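Local coordinates for protein formylmethanofuran--tetrahydromethanopterin formyltransferase (Methanosarcina barkeri, PDB 1M5S) that catalyses, as a homotetramer, the reversible transfer of a formyl group from formylmethanofuran to tetrahydromethanopterin in the early steps of methanogenesis from carbon dioxide, at residues Q87-I92 with G118-F123; C95-P100 with G147-E152; E129-I134 with K138-P143. All coordinates share one frame; numbering follows the deposited sequence.

Contact 1. Residues Q87-I92 with G118-F123; sequences QLLERI and GFKLKF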
ATOM      1  N   GLN A  87      10.087  15.954  22.530  1.00 34.43           N
ATOM      2  CA  GLN A  87       9.369  15.378  21.396  1.00 33.03           C
ATOM      3  C   GLN A  87       9.807  13.946  21.145  1.00 31.25           C
ATOM      4  O   GLN A  87       8.994  13.088  20.816  1.00 34.07           O
ATOM      5  CB  GLN A  87       9.598  16.206  20.134  1.00 26.51           C
ATOM      6  CG  GLN A  87       8.749  17.445  20.060  1.00 25.97           C
ATOM      7  CD  GLN A  87       7.271  17.151  20.183  1.00 27.68           C
ATOM      8  OE1 GLN A  87       6.676  16.551  19.296  1.00 38.20           O
ATOM      9  NE2 GLN A  87       6.659  17.616  21.268  1.00 27.77           N
ATOM     10  N   LEU A  88      11.098  13.692  21.329  1.00 25.52           N
ATOM     11  CA  LEU A  88      11.637  12.347  21.214  1.00 31.34           C
ATOM     12  C   LEU A  88      11.017  11.416  22.249  1.00 37.11           C
ATOM     13  O   LEU A  88      10.571  10.320  21.913  1.00 27.00           O
ATOM     14  CB  LEU A  88      13.151  12.368  21.386  1.00 23.83           C
ATOM     15  CG  LEU A  88      13.922  12.919  20.191  1.00 32.02           C
ATOM     16  CD1 LEU A  88      15.398  13.016  20.532  1.00 33.53           C
ATOM     17  CD2 LEU A  88      13.710  12.020  18.994  1.00 29.50           C
ATOM     18  N   LEU A  89      10.925  11.888  23.488  1.00 35.88           N
ATOM     19  CA  LEU A  89      10.359  11.095  24.573  1.00 36.83           C
ATOM     20  C   LEU A  89       8.914  10.731  24.295  1.00 30.14           C
ATOM     21  O   LEU A  89       8.552   9.563  24.333  1.00 31.70           O
ATOM     22  CB  LEU A  89      10.449  11.849  25.914  1.00 35.41           C
ATOM     23  CG  LEU A  89      11.535  11.396  26.887  1.00 49.39           C
ATOM     24  CD1 LEU A  89      11.431   9.895  27.100  1.00 48.97           C
ATOM     25  CD2 LEU A  89      12.898  11.764  26.325  1.00 54.55           C
ATOM     26  N   GLU A  90       8.113  11.732  23.944  1.00 26.18           N
ATOM     27  CA  GLU A  90       6.681  11.547  23.761  1.00 21.98           C
ATOM     28  C   GLU A  90       6.352  10.744  22.492  1.00 28.68           C
ATOM     29  O   GLU A  90       5.466   9.895  22.503  1.00 26.40           O
ATOM     30  CB  GLU A  90       5.990  12.913  23.724  1.00 34.04           C
ATOM     31  CG  GLU A  90       5.957  13.600  25.088  1.00 42.59           C
ATOM     32  CD  GLU A  90       5.307  14.963  25.063  1.00 54.12           C
ATOM     33  OE1 GLU A  90       4.232  15.110  24.435  1.00 52.62           O
ATOM     34  OE2 GLU A  90       5.861  15.879  25.713  1.00 58.70           O
ATOM     35  N   ARG A  91       7.113  10.970  21.426  1.00 27.02           N
ATOM     36  CA  ARG A  91       6.835  10.353  20.112  1.00 32.89           C
ATOM     37  C   ARG A  91       7.351   8.904  20.030  1.00 26.04           C
ATOM     38  O   ARG A  91       6.730   8.038  19.397  1.00 33.59           O
ATOM     39  CB  ARG A  91       7.475  11.175  18.996  1.00 28.97           C
ATOM     40  CG  ARG A  91       6.527  12.241  18.432  1.00 30.34           C
ATOM     41  CD  ARG A  91       7.258  13.337  17.656  1.00 29.74           C
ATOM     42  NE  ARG A  91       6.435  14.534  17.423  1.00 26.03           N
ATOM     43  CZ  ARG A  91       5.432  14.593  16.534  1.00 34.13           C
ATOM     44  NH1 ARG A  91       5.108  13.529  15.786  1.00 29.04           N
ATOM     45  NH2 ARG A  91       4.687  15.686  16.315  1.00 34.20           N
ATOM     46  N   ILE A  92       8.523   8.655  20.607  1.00 22.69           N
ATOM     47  CA  ILE A  92       9.059   7.305  20.654  1.00 27.17           C
ATOM     48  C   ILE A  92       8.373   6.478  21.742  1.00 31.87           C
ATOM     49  O   ILE A  92       7.944   5.350  21.501  1.00 23.23           O
ATOM     50  CB  ILE A  92      10.570   7.320  20.861  1.00 25.86           C
ATOM     51  CG1 ILE A  92      11.242   7.912  19.622  1.00 35.03           C
ATOM     52  CG2 ILE A  92      11.079   5.920  21.091  1.00 26.03           C
ATOM     53  CD1 ILE A  92      12.732   7.836  19.650  1.00 31.39           C
ATOM     54  N   GLY A 118      16.643   6.259  25.458  1.00 24.73           N
ATOM     55  CA  GLY A 118      16.541   4.859  25.830  1.00 29.24           C
ATOM     56  C   GLY A 118      16.642   4.630  27.330  1.00 36.89           C
ATOM     57  O   GLY A 118      15.958   3.766  27.884  1.00 31.05           O
ATOM     58  N   PHE A 119      17.531   5.372  27.983  1.00 36.56           N
ATOM     59  CA  PHE A 119      17.659   5.317  29.436  1.00 27.79           C
ATOM     60  C   PHE A 119      16.347   5.762  30.070  1.00 27.29           C
ATOM     61  O   PHE A 119      15.856   5.132  31.001  1.00 31.29           O
ATOM     62  CB  PHE A 119      18.811   6.221  29.904  1.00 38.39           C
ATOM     63  CG  PHE A 119      18.956   6.301  31.405  1.00 33.22           C
ATOM     64  CD1 PHE A 119      18.246   7.252  32.137  1.00 36.31           C
ATOM     65  CD2 PHE A 119      19.771   5.403  32.089  1.00 44.37           C
ATOM     66  CE1 PHE A 119      18.336   7.303  33.530  1.00 41.69           C
ATOM     67  CE2 PHE A 119      19.870   5.443  33.484  1.00 37.59           C
ATOM     68  CZ  PHE A 119      19.148   6.396  34.204  1.00 35.61           C
ATOM     69  N   LYS A 120      15.746   6.807  29.512  1.00 28.23           N
ATOM     70  CA  LYS A 120      14.539   7.383  30.082  1.00 23.86           C
ATOM     71  C   LYS A 120      13.325   6.493  29.862  1.00 33.21           C
ATOM     72  O   LYS A 120      12.412   6.468  30.682  1.00 28.28           O
ATOM     73  CB  LYS A 120      14.288   8.773  29.491  1.00 32.32           C
ATOM     74  CG  LYS A 120      15.285   9.826  29.953  1.00 35.29           C
ATOM     75  CD  LYS A 120      14.981  11.176  29.329  1.00 44.64           C
ATOM     76  CE  LYS A 120      15.167  12.312  30.323  1.00 48.82           C
ATOM     77  NZ  LYS A 120      14.391  13.518  29.917  1.00 51.61           N
ATOM     78  N   LEU A 121      13.331   5.740  28.767  1.00 29.66           N
ATOM     79  CA  LEU A 121      12.202   4.874  28.424  1.00 30.97           C
ATOM     80  C   LEU A 121      12.200   3.567  29.216  1.00 30.65           C
ATOM     81  O   LEU A 121      11.132   3.022  29.506  1.00 31.19           O
ATOM     82  CB  LEU A 121      12.206   4.564  26.916  1.00 30.52           C
ATOM     83  CG  LEU A 121      11.801   5.691  25.959  1.00 30.96           C
ATOM     84  CD1 LEU A 121      11.884   5.205  24.525  1.00 31.02           C
ATOM     85  CD2 LEU A 121      10.393   6.164  26.282  1.00 31.02           C
ATOM     86  N   LYS A 122      13.390   3.121  29.629  1.00 30.20           N
ATOM     87  CA  LYS A 122      13.554   1.848  30.334  1.00 31.65           C
ATOM     88  C   LYS A 122      12.753   1.802  31.633  1.00 37.72           C
ATOM     89  O   LYS A 122      12.255   0.745  32.012  1.00 35.49           O
ATOM     90  CB  LYS A 122      15.038   1.562  30.621  1.00 37.42           C
ATOM     91  CG  LYS A 122      15.603   2.266  31.854  1.00 44.01           C
ATOM     92  CD  LYS A 122      17.007   1.793  32.176  1.00 46.04           C
ATOM     93  CE  LYS A 122      17.583   2.530  33.374  1.00 48.48           C
ATOM     94  NZ  LYS A 122      16.702   2.474  34.573  1.00 53.57           N
ATOM     95  N   PHE A 123      12.457   2.978  32.178  1.00 30.93           N
ATOM     96  CA  PHE A 123      11.741   3.095  33.464  1.00 31.35           C
ATOM     97  C   PHE A 123      10.317   2.540  33.365  1.00 28.60           C
ATOM     98  O   PHE A 123       9.667   2.260  34.382  1.00 24.08           O
ATOM     99  CB  PHE A 123      11.695   4.552  33.901  1.00 31.26           C
ATOM    100  CG  PHE A 123      13.039   4.992  34.456  1.00 39.37           C
ATOM    101  CD1 PHE A 123      14.028   5.450  33.582  1.00 36.20           C
ATOM    102  CD2 PHE A 123      13.283   4.918  35.829  1.00 45.60           C
ATOM    103  CE1 PHE A 123      15.276   5.827  34.083  1.00 45.88           C
ATOM    104  CE2 PHE A 123      14.534   5.290  36.331  1.00 48.08           C
ATOM    105  CZ  PHE A 123      15.531   5.743  35.457  1.00 45.77           C
TER
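Leu-89 and Ile-92, one turn apart on helix 81-95, meet Lys-120 and Leu-121 of helix 117-122 through carbon alone, and no hydrogen bond joins the two segments. The apolar part of the contact centres on the fork of Leu-121. Its CD1 lies 3.6 Å from Ile-92 CG2, the two side chains crossing at about a right angle, while its CD2 lies 4.0 Å from Leu-89 CD1 as those leucines slide past each other in opposite directions. At chi1 -67° the CG2 branch of Ile-92 stands anti to the backbone N, and it is this methyl that meets Leu-121.

The aliphatic part of a charged side chain joins in. Lys-120 adds two contacts, CB to Leu-89 CD1 and CD to Leu-89 CD2 at 3.7 Å, and the lysine, bent at chi3, carries its NZ onward to a long, weak ion pair with Glu-85.

A side-chain hydrogen bond inside the first helix orients Arg-91: its NE donates to Gln-87 OE1 over 2.8 Å, with the acceptor close to the guanidinium plane. NH1 and NH2 go on to the backbone carbonyls of Ala-40, Gly-42 and Phe-43.

These are two helices crossing at -50° with short-segment axes 10.5 Å apart, meeting through side-chain ends, and Ile-92 also reaches Val-23 and Ile-155 on the strands beneath, as in an alpha/beta sandwich.

Contact 2. Residues C95-P100 with G147-E152; sequences CVLTAP and GDFLAE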
ATOM      1  N   CYS A  95       4.498   6.190  20.527  1.00 25.30           N
ATOM      2  CA  CYS A  95       4.203   5.807  19.146  1.00 21.39           C
ATOM      3  C   CYS A  95       5.099   4.700  18.588  1.00 25.16           C
ATOM      4  O   CYS A  95       4.819   4.150  17.523  1.00 20.18           O
ATOM      5  CB  CYS A  95       4.265   7.035  18.229  1.00 22.23           C
ATOM      6  SG  CYS A  95       3.160   8.386  18.717  1.00 28.70           S
ATOM      7  N   VAL A  96       6.175   4.379  19.296  1.00 20.55           N
ATOM      8  CA  VAL A  96       7.098   3.349  18.840  1.00 21.10           C
ATOM      9  C   VAL A  96       7.252   2.220  19.868  1.00 27.36           C
ATOM     10  O   VAL A  96       7.089   1.042  19.542  1.00 22.91           O
ATOM     11  CB  VAL A  96       8.468   3.964  18.500  1.00 22.46           C
ATOM     12  CG1 VAL A  96       9.420   2.893  18.001  1.00 21.88           C
ATOM     13  CG2 VAL A  96       8.300   5.046  17.438  1.00 18.22           C
ATOM     14  N   LEU A  97       7.441   2.592  21.128  1.00 22.89           N
ATOM     15  CA  LEU A  97       7.419   1.635  22.226  1.00 20.77           C
ATOM     16  C   LEU A  97       6.109   0.851  22.228  1.00 21.07           C
ATOM     17  O   LEU A  97       6.095  -0.349  22.486  1.00 28.34           O
ATOM     18  CB  LEU A  97       7.598   2.368  23.564  1.00 20.49           C
ATOM     19  CG  LEU A  97       7.637   1.535  24.852  1.00 29.04           C
ATOM     20  CD1 LEU A  97       8.570   2.194  25.846  1.00 31.01           C
ATOM     21  CD2 LEU A  97       6.249   1.391  25.441  1.00 25.06           C
ATOM     22  N   THR A  98       5.034   1.523  21.841  1.00 22.42           N
ATOM     23  CA  THR A  98       3.692   0.946  21.832  1.00 18.57           C
ATOM     24  C   THR A  98       3.345   0.225  20.524  1.00 16.45           C
ATOM     25  O   THR A  98       2.293  -0.414  20.423  1.00 16.49           O
ATOM     26  CB  THR A  98       2.645   2.037  22.056  1.00 29.73           C
ATOM     27  OG1 THR A  98       2.772   3.030  21.031  1.00 25.64           O
ATOM     28  CG2 THR A  98       2.847   2.689  23.409  1.00 23.15           C
ATOM     29  N   ALA A  99       4.197   0.382  19.514  1.00 16.84           N
ATOM     30  CA  ALA A  99       3.953  -0.191  18.192  1.00 14.43           C
ATOM     31  C   ALA A  99       4.544  -1.597  18.076  1.00 16.30           C
ATOM     32  O   ALA A  99       5.606  -1.882  18.628  1.00 19.20           O
ATOM     33  CB  ALA A  99       4.546   0.717  17.120  1.00 19.74           C
ATOM     34  N   PRO A 100       3.857  -2.496  17.346  1.00 19.08           N
ATOM     35  CA  PRO A 100       4.290  -3.887  17.173  1.00 15.67           C
ATOM     36  C   PRO A 100       5.705  -4.061  16.614  1.00 14.56           C
ATOM     37  O   PRO A 100       6.042  -3.515  15.567  1.00 17.46           O
ATOM     38  CB  PRO A 100       3.243  -4.464  16.222  1.00 17.87           C
ATOM     39  CG  PRO A 100       2.026  -3.666  16.497  1.00 17.25           C
ATOM     40  CD  PRO A 100       2.539  -2.266  16.731  1.00 13.75           C
ATOM     41  N   GLY A 147       6.651  -8.927  23.954  1.00 22.31           N
ATOM     42  CA  GLY A 147       8.029  -9.381  24.034  1.00 21.64           C
ATOM     43  C   GLY A 147       8.913  -8.339  24.695  1.00 24.07           C
ATOM     44  O   GLY A 147       8.496  -7.701  25.657  1.00 22.06           O
ATOM     45  N   ASP A 148      10.149  -8.209  24.219  1.00 24.76           N
ATOM     46  CA  ASP A 148      11.084  -7.201  24.725  1.00 25.40           C
ATOM     47  C   ASP A 148      11.217  -6.053  23.718  1.00 27.96           C
ATOM     48  O   ASP A 148      11.470  -6.284  22.530  1.00 25.94           O
ATOM     49  CB  ASP A 148      12.466  -7.825  24.959  1.00 25.01           C
ATOM     50  CG  ASP A 148      12.471  -8.860  26.081  1.00 31.18           C
ATOM     51  OD1 ASP A 148      11.868  -8.605  27.146  1.00 34.87           O
ATOM     52  OD2 ASP A 148      13.170  -9.889  25.936  1.00 33.21           O
ATOM     53  N   PHE A 149      10.980  -4.827  24.177  1.00 24.35           N
ATOM     54  CA  PHE A 149      11.253  -3.645  23.365  1.00 23.51           C
ATOM     55  C   PHE A 149      12.713  -3.220  23.559  1.00 27.65           C
ATOM     56  O   PHE A 149      13.185  -3.094  24.686  1.00 28.13           O
ATOM     57  CB  PHE A 149      10.305  -2.506  23.754  1.00 28.84           C
ATOM     58  CG  PHE A 149      10.615  -1.192  23.081  1.00 30.28           C
ATOM     59  CD1 PHE A 149      10.558  -1.071  21.696  1.00 26.70           C
ATOM     60  CD2 PHE A 149      10.947  -0.069  23.838  1.00 35.32           C
ATOM     61  CE1 PHE A 149      10.825   0.146  21.072  1.00 24.92           C
ATOM     62  CE2 PHE A 149      11.216   1.160  23.224  1.00 24.22           C
ATOM     63  CZ  PHE A 149      11.155   1.264  21.837  1.00 32.51           C
ATOM     64  N   LEU A 150      13.443  -3.093  22.457  1.00 22.73           N
ATOM     65  CA  LEU A 150      14.844  -2.695  22.503  1.00 26.23           C
ATOM     66  C   LEU A 150      15.000  -1.224  22.118  1.00 27.97           C
ATOM     67  O   LEU A 150      14.413  -0.767  21.140  1.00 19.61           O
ATOM     68  CB  LEU A 150      15.674  -3.580  21.569  1.00 27.34           C
ATOM     69  CG  LEU A 150      16.211  -4.912  22.120  1.00 32.41           C
ATOM     70  CD1 LEU A 150      15.223  -5.560  23.063  1.00 33.24           C
ATOM     71  CD2 LEU A 150      16.521  -5.839  20.964  1.00 25.42           C
ATOM     72  N   ALA A 151      15.719  -0.470  22.948  1.00 24.27           N
ATOM     73  CA  ALA A 151      15.963   0.950  22.692  1.00 22.67           C
ATOM     74  C   ALA A 151      17.403   1.323  23.041  1.00 32.13           C
ATOM     75  O   ALA A 151      17.812   1.234  24.198  1.00 30.53           O
ATOM     76  CB  ALA A 151      14.981   1.813  23.502  1.00 17.49           C
ATOM     77  N   GLU A 152      18.167   1.756  22.042  1.00 29.77           N
ATOM     78  CA  GLU A 152      19.522   2.255  22.276  1.00 29.53           C
ATOM     79  C   GLU A 152      19.507   3.389  23.305  1.00 22.86           C
ATOM     80  O   GLU A 152      18.511   4.111  23.435  1.00 26.30           O
ATOM     81  CB  GLU A 152      20.135   2.753  20.968  1.00 31.74           C
ATOM     82  CG  GLU A 152      21.583   3.208  21.088  1.00 34.97           C
ATOM     83  CD  GLU A 152      22.319   3.192  19.760  1.00 39.94           C
ATOM     84  OE1 GLU A 152      21.725   2.770  18.746  1.00 32.70           O
ATOM     85  OE2 GLU A 152      23.503   3.592  19.729  1.00 36.58           O
TER
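Phe-149 presents a ring face to the backbone of Leu-97, and this aromatic residue of segment 147-152 makes the whole of the contact with the turn at 95-100. The strand starts at Gly-147, and Asp-148 follows with its OD1 hydrogen-bonded to Ser-227 of the second subunit.

At Phe-149 the two segments meet. With CG anti to the backbone N (chi1 173°), the ring extends toward the turn, and Leu-97 CA stands 3.8 Å from the centroid of the Phe-149 ring, 13° off the normal, a CH-pi contact over the centre of the face. The leucine side chain then runs out across the CD2 and CE2 side of the ring: Leu-97 CB is 3.8 Å from Phe-149 CE2, and Leu-97 CG is 3.8 Å from Phe-149 CD2. Leu-97 CD1 comes equally near, 3.8 Å from Phe-149 CD2, and in this way three successive carbons of the leucine follow one border of the ring. On the CE1 side Val-96 CG1 makes a looser contact, 4.4 Å from Phe-149 CE1.

The backbone beneath the ring is a type I beta turn from Val-96 to Ala-99, closed by a bond of 3.0 Å from Ala-99 N to Val-96 O. Thr-102 OG1 also bonds Val-96 O, which ties the turn to the approach of strand 103-106.

Beyond the phenylalanine the strand is held from two neighbours, Leu-150 and Glu-152 pairing through their backbones with Val-104 and Ala-151 with Tyr-140 of strand 137-144, while Glu-152 OE1 forms a salt bridge with Arg-137.

Contact 3. Residues E129-I134 with K138-P143; sequences ESETQI and KVYKVP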
ATOM      1  N   GLU A 129      13.618  -3.937  33.625  1.00 25.68           N
ATOM      2  CA  GLU A 129      14.550  -3.581  32.555  1.00 28.03           C
ATOM      3  C   GLU A 129      15.858  -4.343  32.652  1.00 36.35           C
ATOM      4  O   GLU A 129      16.342  -4.642  33.742  1.00 38.60           O
ATOM      5  CB  GLU A 129      14.884  -2.090  32.573  1.00 41.12           C
ATOM      6  CG  GLU A 129      13.870  -1.224  33.258  1.00 51.51           C
ATOM      7  CD  GLU A 129      14.276  -0.828  34.652  1.00 41.40           C
ATOM      8  OE1 GLU A 129      15.433  -0.408  34.859  1.00 43.15           O
ATOM      9  OE2 GLU A 129      13.409  -0.893  35.537  1.00 59.32           O
ATOM     10  N   SER A 130      16.470  -4.554  31.496  1.00 31.10           N
ATOM     11  CA  SER A 130      17.786  -5.167  31.405  1.00 37.27           C
ATOM     12  C   SER A 130      18.627  -4.285  30.498  1.00 39.20           C
ATOM     13  O   SER A 130      18.121  -3.356  29.866  1.00 35.56           O
ATOM     14  CB  SER A 130      17.695  -6.579  30.803  1.00 29.63           C
ATOM     15  OG  SER A 130      16.348  -6.999  30.638  1.00 47.26           O
ATOM     16  N   GLU A 131      19.907  -4.611  30.402  1.00 43.26           N
ATOM     17  CA  GLU A 131      20.804  -3.893  29.523  1.00 43.75           C
ATOM     18  C   GLU A 131      21.568  -4.908  28.693  1.00 42.40           C
ATOM     19  O   GLU A 131      22.067  -5.903  29.216  1.00 44.94           O
ATOM     20  CB  GLU A 131      21.764  -3.048  30.351  1.00 48.00           C
ATOM     21  CG  GLU A 131      22.529  -2.023  29.553  1.00 58.11           C
ATOM     22  CD  GLU A 131      23.747  -1.528  30.292  1.00 60.56           C
ATOM     23  OE1 GLU A 131      24.859  -1.632  29.730  1.00 59.46           O
ATOM     24  OE2 GLU A 131      23.596  -1.069  31.445  1.00 58.04           O
ATOM     25  N   THR A 132      21.553  -4.712  27.381  1.00 32.57           N
ATOM     26  CA  THR A 132      22.222  -5.624  26.468  1.00 34.12           C
ATOM     27  C   THR A 132      23.058  -4.829  25.463  1.00 35.42           C
ATOM     28  O   THR A 132      23.163  -3.600  25.558  1.00 36.83           O
ATOM     29  CB  THR A 132      21.190  -6.540  25.728  1.00 40.05           C
ATOM     30  OG1 THR A 132      21.880  -7.464  24.878  1.00 43.31           O
ATOM     31  CG2 THR A 132      20.214  -5.717  24.894  1.00 33.38           C
ATOM     32  N   GLN A 133      23.692  -5.548  24.542  1.00 32.23           N
ATOM     33  CA  GLN A 133      24.543  -4.942  23.532  1.00 37.72           C
ATOM     34  C   GLN A 133      24.223  -5.500  22.148  1.00 40.26           C
ATOM     35  O   GLN A 133      24.448  -6.685  21.880  1.00 40.55           O
ATOM     36  CB  GLN A 133      26.008  -5.209  23.869  1.00 42.09           C
ATOM     37  CG  GLN A 133      26.983  -4.684  22.850  1.00 49.52           C
ATOM     38  CD  GLN A 133      28.179  -4.036  23.497  1.00 60.42           C
ATOM     39  OE1 GLN A 133      28.035  -3.182  24.377  1.00 60.26           O
ATOM     40  NE2 GLN A 133      29.375  -4.442  23.076  1.00 51.36           N
ATOM     41  N   ILE A 134      23.714  -4.636  21.270  1.00 38.92           N
ATOM     42  CA  ILE A 134      23.463  -5.010  19.878  1.00 36.06           C
ATOM     43  C   ILE A 134      24.431  -4.301  18.915  1.00 36.57           C
ATOM     44  O   ILE A 134      24.452  -3.067  18.816  1.00 33.42           O
ATOM     45  CB  ILE A 134      21.977  -4.725  19.483  1.00 36.99           C
ATOM     46  CG1 ILE A 134      21.051  -5.701  20.213  1.00 38.39           C
ATOM     47  CG2 ILE A 134      21.764  -4.913  17.985  1.00 36.38           C
ATOM     48  CD1 ILE A 134      20.070  -5.043  21.131  1.00 44.81           C
ATOM     49  N   LYS A 138      24.909   0.110  22.920  1.00 37.65           N
ATOM     50  CA  LYS A 138      24.325  -0.076  24.242  1.00 34.05           C
ATOM     51  C   LYS A 138      22.807   0.079  24.187  1.00 30.68           C
ATOM     52  O   LYS A 138      22.286   1.176  23.941  1.00 30.56           O
ATOM     53  CB  LYS A 138      24.914   0.939  25.224  1.00 38.17           C
ATOM     54  CG  LYS A 138      24.388   0.812  26.646  1.00 44.10           C
ATOM     55  CD  LYS A 138      25.158   1.712  27.600  1.00 47.67           C
ATOM     56  CE  LYS A 138      24.484   1.783  28.956  1.00 53.71           C
ATOM     57  NZ  LYS A 138      25.234   2.675  29.891  1.00 61.46           N
ATOM     58  N   VAL A 139      22.109  -1.002  24.537  1.00 31.97           N
ATOM     59  CA  VAL A 139      20.661  -1.095  24.369  1.00 29.09           C
ATOM     60  C   VAL A 139      19.955  -1.517  25.662  1.00 26.69           C
ATOM     61  O   VAL A 139      20.429  -2.383  26.398  1.00 35.43           O
ATOM     62  CB  VAL A 139      20.300  -2.096  23.241  1.00 28.73           C
ATOM     63  CG1 VAL A 139      18.792  -2.243  23.128  1.00 35.44           C
ATOM     64  CG2 VAL A 139      20.904  -1.641  21.929  1.00 31.55           C
ATOM     65  N   TYR A 140      18.784  -0.946  25.894  1.00 24.43           N
ATOM     66  CA  TYR A 140      17.958  -1.278  27.060  1.00 25.24           C
ATOM     67  C   TYR A 140      16.796  -2.162  26.628  1.00 34.27           C
ATOM     68  O   TYR A 140      16.156  -1.912  25.596  1.00 29.59           O
ATOM     69  CB  TYR A 140      17.404  -0.009  27.705  1.00 28.10           C
ATOM     70  CG  TYR A 140      18.486   0.775  28.432  1.00 33.47           C
ATOM     71  CD1 TYR A 140      18.938   0.340  29.681  1.00 38.63           C
ATOM     72  CD2 TYR A 140      19.023   1.918  27.840  1.00 36.71           C
ATOM     73  CE1 TYR A 140      19.955   1.043  30.334  1.00 39.33           C
ATOM     74  CE2 TYR A 140      20.044   2.619  28.489  1.00 45.03           C
ATOM     75  CZ  TYR A 140      20.513   2.179  29.734  1.00 43.86           C
ATOM     76  OH  TYR A 140      21.514   2.853  30.357  1.00 45.08           O
ATOM     77  N   LYS A 141      16.606  -3.253  27.367  1.00 28.43           N
ATOM     78  CA  LYS A 141      15.475  -4.158  27.172  1.00 31.23           C
ATOM     79  C   LYS A 141      14.341  -3.754  28.106  1.00 26.10           C
ATOM     80  O   LYS A 141      14.513  -3.728  29.323  1.00 28.55           O
ATOM     81  CB  LYS A 141      15.897  -5.597  27.484  1.00 29.83           C
ATOM     82  CG  LYS A 141      16.217  -6.443  26.280  1.00 42.63           C
ATOM     83  CD  LYS A 141      16.126  -7.923  26.632  1.00 43.58           C
ATOM     84  CE  LYS A 141      17.402  -8.659  26.260  1.00 53.64           C
ATOM     85  NZ  LYS A 141      17.389 -10.047  26.801  1.00 58.06           N
ATOM     86  N   VAL A 142      13.166  -3.514  27.534  1.00 24.62           N
ATOM     87  CA  VAL A 142      11.976  -3.175  28.300  1.00 26.03           C
ATOM     88  C   VAL A 142      10.899  -4.238  28.031  1.00 28.18           C
ATOM     89  O   VAL A 142      10.256  -4.232  26.977  1.00 24.43           O
ATOM     90  CB  VAL A 142      11.442  -1.759  27.906  1.00 29.02           C
ATOM     91  CG1 VAL A 142      10.221  -1.396  28.738  1.00 25.83           C
ATOM     92  CG2 VAL A 142      12.541  -0.723  28.073  1.00 31.91           C
ATOM     93  N   PRO A 143      10.742  -5.209  28.954  1.00 28.52           N
ATOM     94  CA  PRO A 143       9.691  -6.221  28.818  1.00 25.75           C
ATOM     95  C   PRO A 143       8.288  -5.632  28.688  1.00 27.53           C
ATOM     96  O   PRO A 143       7.856  -4.823  29.508  1.00 27.27           O
ATOM     97  CB  PRO A 143       9.845  -7.058  30.086  1.00 29.18           C
ATOM     98  CG  PRO A 143      11.299  -6.972  30.389  1.00 25.65           C
ATOM     99  CD  PRO A 143      11.669  -5.546  30.051  1.00 28.83           C
TER
HETATM  100  O   HOH W   1      22.860   1.385  32.267  1.00 46.36           O
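Ser-130 and Lys-141 exchange both of their backbone hydrogen bonds, and Thr-132 and Val-139 do the same two residues further along. In the first pair Ser-130 N reaches Lys-141 O at 3.0 Å, in the carbonyl plane on a lone pair, whereas the returning bond from Lys-141 N arrives well above the carbonyl plane of Ser-130. The straightest of the four runs from Thr-132 N to Val-139 O, 2.8 Å with 172° at the hydrogen. These strands form an antiparallel beta hairpin, with Glu-131 and Tyr-140 as the non-hydrogen-bonded pair between them.

On the face of Thr-132 and Val-139, Ile-134 adds an apolar contact: its CD1 lies 3.6 Å from Val-139 CG2. Ser-130 OG packs beside Lys-141 CB at 3.5 Å on the same face.

The other face carries Glu-131, Lys-138 and the ring of Tyr-140. Glu-131, its CG anti to the backbone N (chi1 -167°), lies beside Tyr-140, both pointing the same way, with carboxylate and ring planes 65° apart. One water joins their ends, donating to Glu-131 OE2 at 2.7 Å and hydrogen-bonded to Tyr-140 OH at 2.8 Å. Lys-138 passes its CE 3.5 Å from Glu-131 OE1; its NZ stays beyond salt-bridge range of Glu-131 and makes a long, weak ion pair with Glu-153.

Further out, Phe-119 and Lys-122 of helix 117-122 pack against Tyr-140. Glu-129, just before the first strand, bonds Gly-127 N of its own chain and Tyr-213 OH of the second subunit through OE2, while its OE1 forms a salt bridge with Lys-122.

Overall arrangement
From the N terminus, helix 81-95 enters contact 1 and runs into the loop of contact 2, where Leu-97 N probably bonds Ile-92 O. Contact 1 closes first, when helix 117-122 returns to 87-92 across 25 intervening residues. Contact 3 follows in series, a short hairpin closure: helix 117-122 is the element just before the hairpin and lies against its strand 137-144. Contact 2 closes last: its loop crosses that of contact 1 and encloses contact 3. The strand that closes it pairs with the hairpin strand 137-144, so helices, turn and hairpin gather round the beginning of strand 147-170, and all three contacts touch the second subunit.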